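Local coordinates for protein Zn-dependent hydrolase, glyoxylase (Echinicola vietnamensis, PDB 6T5K) that probably hydrolyses beta-lactam antibiotics, carbapenems included, to substituted beta-amino acids as a zinc-dependent class B metallo-beta-lactamase, at residues Val24-Leu30 / Glu81-Phe85; Glu66-Thr72 / Val93-Thr99. The contacts are given in a common frame with arbitrary orientation. Numbering follows the deposited sequence.

Helix 76-88 of the metallo-beta-lactamase fold relates the two contacts: it is one side of contact 1 and connects the two strands of contact 2. Contact 1 joins the helix to the edge of the eight-stranded sheet, through the end of strand 22-26 and the turn after it. Contact 2 pairs strands 66-70 and 92-98 in a beta-alpha-beta unit. Their centres lie about 15 Å apart. They meet where L82 CD2 of contact 1 packs on V69 CG1 of contact 2 at 4.1 Å. Contact 2 runs up to the dinuclear zinc site: the D71 side chain is about 7 Å from a zinc ion, and T99 directly precedes the zinc ligand H100. Contact 1 is more remote, with the L30 side chain about 11 Å from that of the zinc ligand D104.

Contact 1 (Val24-Leu30 / Glu81-Phe85); sequences VYSSDKL and ELLSF
Residues 24-26 end the edge strand 22-26, and the chain turns at 27-29 towards strand 30-34. Helix segment 81-85 runs obliquely against 24-26, with 147° between the N-to-C directions and an axis distance of 10.5 Å. Y25 CA is nearest F85 CA (7.7 Å) and L30 CA nearest E81 CA (7.5 Å). V24 and Y25 both face I32, a classic beta bulge, and both side chains start toward the helix.

Polar contacts gather on E81. Its chi1 is off-rotamer at -146° and chi2 is t. E81 OE1 accepts from Y25 OH at 2.5 Å and from S27 OG at 2.4 Å, which is very short. S27 OG, with chi1 p, accepts in turn from K29 N (3.0 Å) and L30 N (3.1 Å), forming an ST turn and ST motif. S27 N donates to L30 O at 2.9 Å. A water donates to Y25 OH (3.0 Å) and E81 O (2.9 Å).

Apolar contacts flank this group. Y25 and F85 both take chi1 t. Their ring centroids are 5.5 Å apart with planes at 54°, an oblique pair. Y25 CB sits over the F85 ring face, 4.2 Å from its centroid. V24 CG2 meets F85 CZ, and L30 CD2 meets L82 CB, both at 3.9 Å.

Strand end, turn and helix thus meet at a single carboxylate acceptor.

Contact 2 (Glu66-Thr72 / Val93-Thr99); sequences EAVVFDT and VNAVVAT
F70 lays one ring face against V97, with V97 CB 4.2 Å from the ring centroid and somewhat off-centre; F70 chi1 is m and V97 chi1 is t. The two belong to neighbouring parallel strands, 66-70 and 92-98, of a beta-alpha-beta unit whose strands helix 76-88 connects. The axes of 66-70 and 93-98 approach to 4.7 Å at 12°. A67 pairs with V93, V69 with V96 and F70 with V97.

The extended backbones are joined by N94 N to A67 O (2.8 Å), V69 N to A95 O (3.0 Å), V97 N to V69 O (2.8 Å) and D71 N to V97 O (2.7 Å). N94 breaks the regular run with phi/psi of -84/-31. Its ND2 donates to E66 OE1 at 2.9 Å and also to K148 O, while OD1 is hydrogen-bonded to Q92 NE2.

V68, F70 and V97 face strands 144-149 and 152-157. V69 faces helix 76-88, and V69 CB meets V96 CG2 at 4.2 Å.

Beyond the strands, D71 takes phi/psi 72/142 near the zinc site, without being among its ligands. Its OD1 accepts from T99 N at 3.0 Å and from T99 OG1 at 2.8 Å.

Contact 1 (Val24-Leu30 / Glu81-Phe85)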
loop_
_atom_site.group_PDB
_atom_site.type_symbol
_atom_site.label_atom_id
_atom_site.label_comp_id
_atom_site.label_asym_id
_atom_site.label_seq_id
_atom_site.Cartn_x
_atom_site.Cartn_y
_atom_site.Cartn_z
ATOM N N VAL A 24 17.099 -2.210 -4.407
ATOM C CA VAL A 24 17.272 -3.610 -4.786
ATOM C C VAL A 24 16.797 -3.905 -6.203
ATOM O O VAL A 24 17.114 -4.986 -6.736
ATOM C CB VAL A 24 16.594 -4.555 -3.771
ATOM C CG1 VAL A 24 17.246 -4.406 -2.405
ATOM C CG2 VAL A 24 15.091 -4.263 -3.678
ATOM N N TYR A 25 16.066 -2.988 -6.831
ATOM C CA TYR A 25 15.655 -3.145 -8.216
ATOM C C TYR A 25 15.413 -1.767 -8.801
ATOM O O TYR A 25 14.854 -0.893 -8.129
ATOM C CB TYR A 25 14.361 -3.962 -8.328
ATOM C CG TYR A 25 13.900 -4.161 -9.751
ATOM C CD1 TYR A 25 13.050 -3.252 -10.362
ATOM C CD2 TYR A 25 14.310 -5.265 -10.485
ATOM C CE1 TYR A 25 12.621 -3.434 -11.668
ATOM C CE2 TYR A 25 13.895 -5.458 -11.791
ATOM C CZ TYR A 25 13.047 -4.534 -12.371
ATOM O OH TYR A 25 12.618 -4.709 -13.663
ATOM N N SER A 26 15.804 -1.582 -10.057
ATOM C CA SER A 26 15.575 -0.306 -10.722
ATOM C C SER A 26 15.447 -0.546 -12.215
ATOM O O SER A 26 16.335 -1.148 -12.824
ATOM C CB SER A 26 16.743 0.639 -10.441
ATOM O OG SER A 26 16.566 1.893 -11.069
ATOM N N SER A 27 14.335 -0.105 -12.793
ATOM C CA SER A 27 14.184 -0.060 -14.237
ATOM C C SER A 27 13.531 1.261 -14.599
ATOM O O SER A 27 13.276 2.100 -13.731
ATOM C CB SER A 27 13.271 -1.184 -14.730
ATOM O OG SER A 27 11.906 -0.817 -14.521
ATOM N N ASP A 28 13.205 1.394 -15.892
ATOM C CA ASP A 28 12.521 2.572 -16.405
ATOM C C ASP A 28 11.172 2.783 -15.737
ATOM O O ASP A 28 10.723 3.924 -15.584
ATOM C CB ASP A 28 12.336 2.424 -17.929
ATOM C CG ASP A 28 11.950 0.983 -18.364
ATOM O OD1 ASP A 28 12.716 0.033 -18.074
ATOM O OD2 ASP A 28 10.898 0.803 -19.029
ATOM N N LYS A 29 10.525 1.706 -15.311
ATOM C CA LYS A 29 9.135 1.761 -14.916
ATOM C C LYS A 29 8.912 1.439 -13.450
ATOM O O LYS A 29 7.822 1.713 -12.927
ATOM C CB LYS A 29 8.348 0.745 -15.752
ATOM C CG LYS A 29 8.392 0.897 -17.247
ATOM C CD LYS A 29 7.983 2.292 -17.667
ATOM C CE LYS A 29 7.115 2.293 -18.927
ATOM N NZ LYS A 29 6.022 3.317 -18.844
ATOM N N LEU A 30 9.900 0.854 -12.783
ATOM C CA LEU A 30 9.699 0.361 -11.425
ATOM C C LEU A 30 10.981 0.447 -10.616
ATOM O O LEU A 30 12.041 0.039 -11.093
ATOM C CB LEU A 30 9.248 -1.104 -11.460
ATOM C CG LEU A 30 8.861 -1.744 -10.130
ATOM C CD1 LEU A 30 7.512 -1.212 -9.703
ATOM C CD2 LEU A 30 8.788 -3.253 -10.289
ATOM N N GLU A 81 6.612 -6.895 -13.944
ATOM C CA GLU A 81 8.002 -6.611 -13.607
ATOM C C GLU A 81 8.264 -6.841 -12.123
ATOM O O GLU A 81 9.291 -7.421 -11.737
ATOM C CB GLU A 81 8.321 -5.165 -13.978
ATOM C CG GLU A 81 9.698 -4.931 -14.459
ATOM C CD GLU A 81 9.942 -3.498 -14.874
ATOM O OE1 GLU A 81 11.009 -2.990 -14.511
ATOM O OE2 GLU A 81 9.095 -2.885 -15.570
ATOM N N LEU A 82 7.352 -6.378 -11.276
ATOM C CA LEU A 82 7.466 -6.638 -9.851
ATOM C C LEU A 82 7.521 -8.136 -9.574
ATOM O O LEU A 82 8.359 -8.606 -8.802
ATOM C CB LEU A 82 6.288 -5.972 -9.139
ATOM C CG LEU A 82 6.120 -6.173 -7.635
ATOM C CD1 LEU A 82 7.354 -5.732 -6.857
ATOM C CD2 LEU A 82 4.894 -5.407 -7.154
ATOM N N LEU A 83 6.597 -8.898 -10.155
ATOM C CA LEU A 83 6.525 -10.318 -9.860
ATOM C C LEU A 83 7.745 -11.040 -10.400
ATOM O O LEU A 83 8.216 -12.000 -9.785
ATOM C CB LEU A 83 5.217 -10.880 -10.417
ATOM C CG LEU A 83 4.026 -10.487 -9.544
ATOM C CD1 LEU A 83 2.716 -10.612 -10.252
ATOM C CD2 LEU A 83 4.033 -11.363 -8.330
ATOM N N SER A 84 8.265 -10.602 -11.549
ATOM C CA SER A 84 9.490 -11.188 -12.079
ATOM C C SER A 84 10.642 -11.016 -11.102
ATOM O O SER A 84 11.432 -11.940 -10.902
ATOM C CB SER A 84 9.826 -10.543 -13.422
ATOM O OG SER A 84 10.966 -11.146 -14.018
ATOM N N PHE A 85 10.746 -9.848 -10.466
ATOM C CA PHE A 85 11.803 -9.648 -9.493
ATOM C C PHE A 85 11.632 -10.590 -8.312
ATOM O O PHE A 85 12.594 -11.218 -7.860
ATOM C CB PHE A 85 11.791 -8.215 -9.013
ATOM C CG PHE A 85 12.716 -7.973 -7.877
ATOM C CD1 PHE A 85 14.087 -8.056 -8.061
ATOM C CD2 PHE A 85 12.229 -7.703 -6.619
ATOM C CE1 PHE A 85 14.956 -7.834 -7.007
ATOM C CE2 PHE A 85 13.106 -7.473 -5.552
ATOM C CZ PHE A 85 14.468 -7.532 -5.762
HETATM O O HOH W 1 11.768 -7.615 -13.299
#

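Contact 2 (Glu66-Thr72 / Val93-Thr99)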
loop_
_atom_site.group_PDB
_atom_site.type_symbol
_atom_site.label_atom_id
_atom_site.label_comp_id
_atom_site.label_asym_id
_atom_site.label_seq_id
_atom_site.Cartn_x
_atom_site.Cartn_y
_atom_site.Cartn_z
ATOM N N GLU A 66 9.322 -15.710 1.982
ATOM C CA GLU A 66 7.942 -15.466 1.603
ATOM C C GLU A 66 7.692 -13.969 1.542
ATOM O O GLU A 66 8.385 -13.181 2.183
ATOM C CB GLU A 66 6.985 -16.127 2.611
ATOM C CG GLU A 66 7.204 -17.628 2.708
ATOM C CD GLU A 66 6.244 -18.361 3.637
ATOM O OE1 GLU A 66 5.257 -17.744 4.078
ATOM O OE2 GLU A 66 6.487 -19.562 3.899
ATOM N N ALA A 67 6.709 -13.584 0.735
ATOM C CA ALA A 67 6.414 -12.177 0.532
ATOM C C ALA A 67 4.917 -11.931 0.450
ATOM O O ALA A 67 4.145 -12.770 -0.030
ATOM C CB ALA A 67 7.058 -11.690 -0.760
ATOM N N VAL A 68 4.508 -10.765 0.953
ATOM C CA VAL A 68 3.165 -10.241 0.728
ATOM C C VAL A 68 3.282 -8.843 0.142
ATOM O O VAL A 68 4.112 -8.051 0.585
ATOM C CB VAL A 68 2.372 -10.211 2.043
ATOM C CG1 VAL A 68 1.083 -9.416 1.866
ATOM C CG2 VAL A 68 2.127 -11.644 2.551
ATOM N N VAL A 69 2.482 -8.557 -0.878
ATOM C CA VAL A 69 2.521 -7.275 -1.572
ATOM C C VAL A 69 1.278 -6.458 -1.227
ATOM O O VAL A 69 0.158 -6.976 -1.238
ATOM C CB VAL A 69 2.633 -7.494 -3.089
ATOM C CG1 VAL A 69 2.613 -6.167 -3.829
ATOM C CG2 VAL A 69 3.875 -8.298 -3.424
ATOM N N PHE A 70 1.489 -5.178 -0.948
ATOM C CA PHE A 70 0.427 -4.202 -0.755
ATOM C C PHE A 70 0.443 -3.270 -1.946
ATOM O O PHE A 70 1.442 -2.580 -2.176
ATOM C CB PHE A 70 0.637 -3.394 0.525
ATOM C CG PHE A 70 0.296 -4.164 1.764
ATOM C CD1 PHE A 70 1.163 -5.114 2.258
ATOM C CD2 PHE A 70 -0.931 -3.971 2.419
ATOM C CE1 PHE A 70 0.837 -5.837 3.371
ATOM C CE2 PHE A 70 -1.247 -4.719 3.503
ATOM C CZ PHE A 70 -0.345 -5.625 4.002
ATOM N N ASP A 71 -0.667 -3.272 -2.679
ATOM C CA ASP A 71 -0.919 -2.520 -3.904
ATOM C C ASP A 71 -0.139 -3.081 -5.085
ATOM O O ASP A 71 1.017 -3.517 -4.958
ATOM C CB ASP A 71 -0.641 -1.029 -3.763
ATOM C CG ASP A 71 -1.710 -0.295 -2.975
ATOM O OD1 ASP A 71 -2.641 -0.936 -2.446
ATOM O OD2 ASP A 71 -1.594 0.948 -2.875
ATOM N N THR A 72 -0.782 -3.076 -6.214
ATOM C CA THR A 72 -0.075 -3.308 -7.459
ATOM C C THR A 72 0.362 -1.969 -8.040
ATOM O O THR A 72 -0.248 -0.933 -7.753
ATOM C CB THR A 72 -0.972 -3.995 -8.488
ATOM O OG1 THR A 72 -2.027 -3.120 -8.909
ATOM C CG2 THR A 72 -1.595 -5.247 -7.923
ATOM N N VAL A 93 5.328 -15.853 -3.120
ATOM C CA VAL A 93 4.445 -14.702 -2.971
ATOM C C VAL A 93 3.108 -15.230 -2.473
ATOM O O VAL A 93 2.382 -15.924 -3.181
ATOM C CB VAL A 93 4.308 -13.897 -4.267
ATOM C CG1 VAL A 93 3.487 -12.674 -3.990
ATOM C CG2 VAL A 93 5.695 -13.556 -4.793
ATOM N N ASN A 94 2.795 -14.915 -1.228
ATOM C CA ASN A 94 1.634 -15.501 -0.576
ATOM C C ASN A 94 0.339 -14.779 -0.885
ATOM O O ASN A 94 -0.720 -15.409 -0.877
ATOM C CB ASN A 94 1.800 -15.434 0.942
ATOM C CG ASN A 94 2.883 -16.345 1.460
ATOM O OD1 ASN A 94 3.334 -17.248 0.767
ATOM N ND2 ASN A 94 3.300 -16.122 2.692
ATOM N N ALA A 95 0.385 -13.475 -1.112
ATOM C CA ALA A 95 -0.848 -12.716 -1.244
ATOM C C ALA A 95 -0.511 -11.337 -1.759
ATOM O O ALA A 95 0.621 -10.855 -1.607
ATOM C CB ALA A 95 -1.581 -12.594 0.100
ATOM N N VAL A 96 -1.520 -10.709 -2.361
ATOM C CA VAL A 96 -1.510 -9.291 -2.665
ATOM C C VAL A 96 -2.734 -8.658 -2.017
ATOM O O VAL A 96 -3.805 -9.273 -1.959
ATOM C CB VAL A 96 -1.458 -9.014 -4.180
ATOM C CG1 VAL A 96 -2.651 -9.627 -4.911
ATOM C CG2 VAL A 96 -1.373 -7.514 -4.431
ATOM N N VAL A 97 -2.568 -7.434 -1.520
ATOM C CA VAL A 97 -3.631 -6.674 -0.886
ATOM C C VAL A 97 -3.839 -5.389 -1.677
ATOM O O VAL A 97 -2.891 -4.638 -1.895
ATOM C CB VAL A 97 -3.275 -6.319 0.570
ATOM C CG1 VAL A 97 -4.372 -5.508 1.220
ATOM C CG2 VAL A 97 -2.995 -7.579 1.376
ATOM N N ALA A 98 -5.085 -5.109 -2.059
ATOM C CA ALA A 98 -5.436 -3.838 -2.695
ATOM C C ALA A 98 -5.971 -2.929 -1.597
ATOM O O ALA A 98 -6.990 -3.249 -0.974
ATOM C CB ALA A 98 -6.519 -4.023 -3.748
ATOM N N THR A 99 -5.272 -1.832 -1.327
ATOM C CA THR A 99 -5.639 -1.027 -0.167
ATOM C C THR A 99 -6.803 -0.066 -0.406
ATOM O O THR A 99 -7.281 0.540 0.564
ATOM C CB THR A 99 -4.421 -0.313 0.443
ATOM O OG1 THR A 99 -3.844 0.604 -0.474
ATOM C CG2 THR A 99 -3.388 -1.325 0.945
#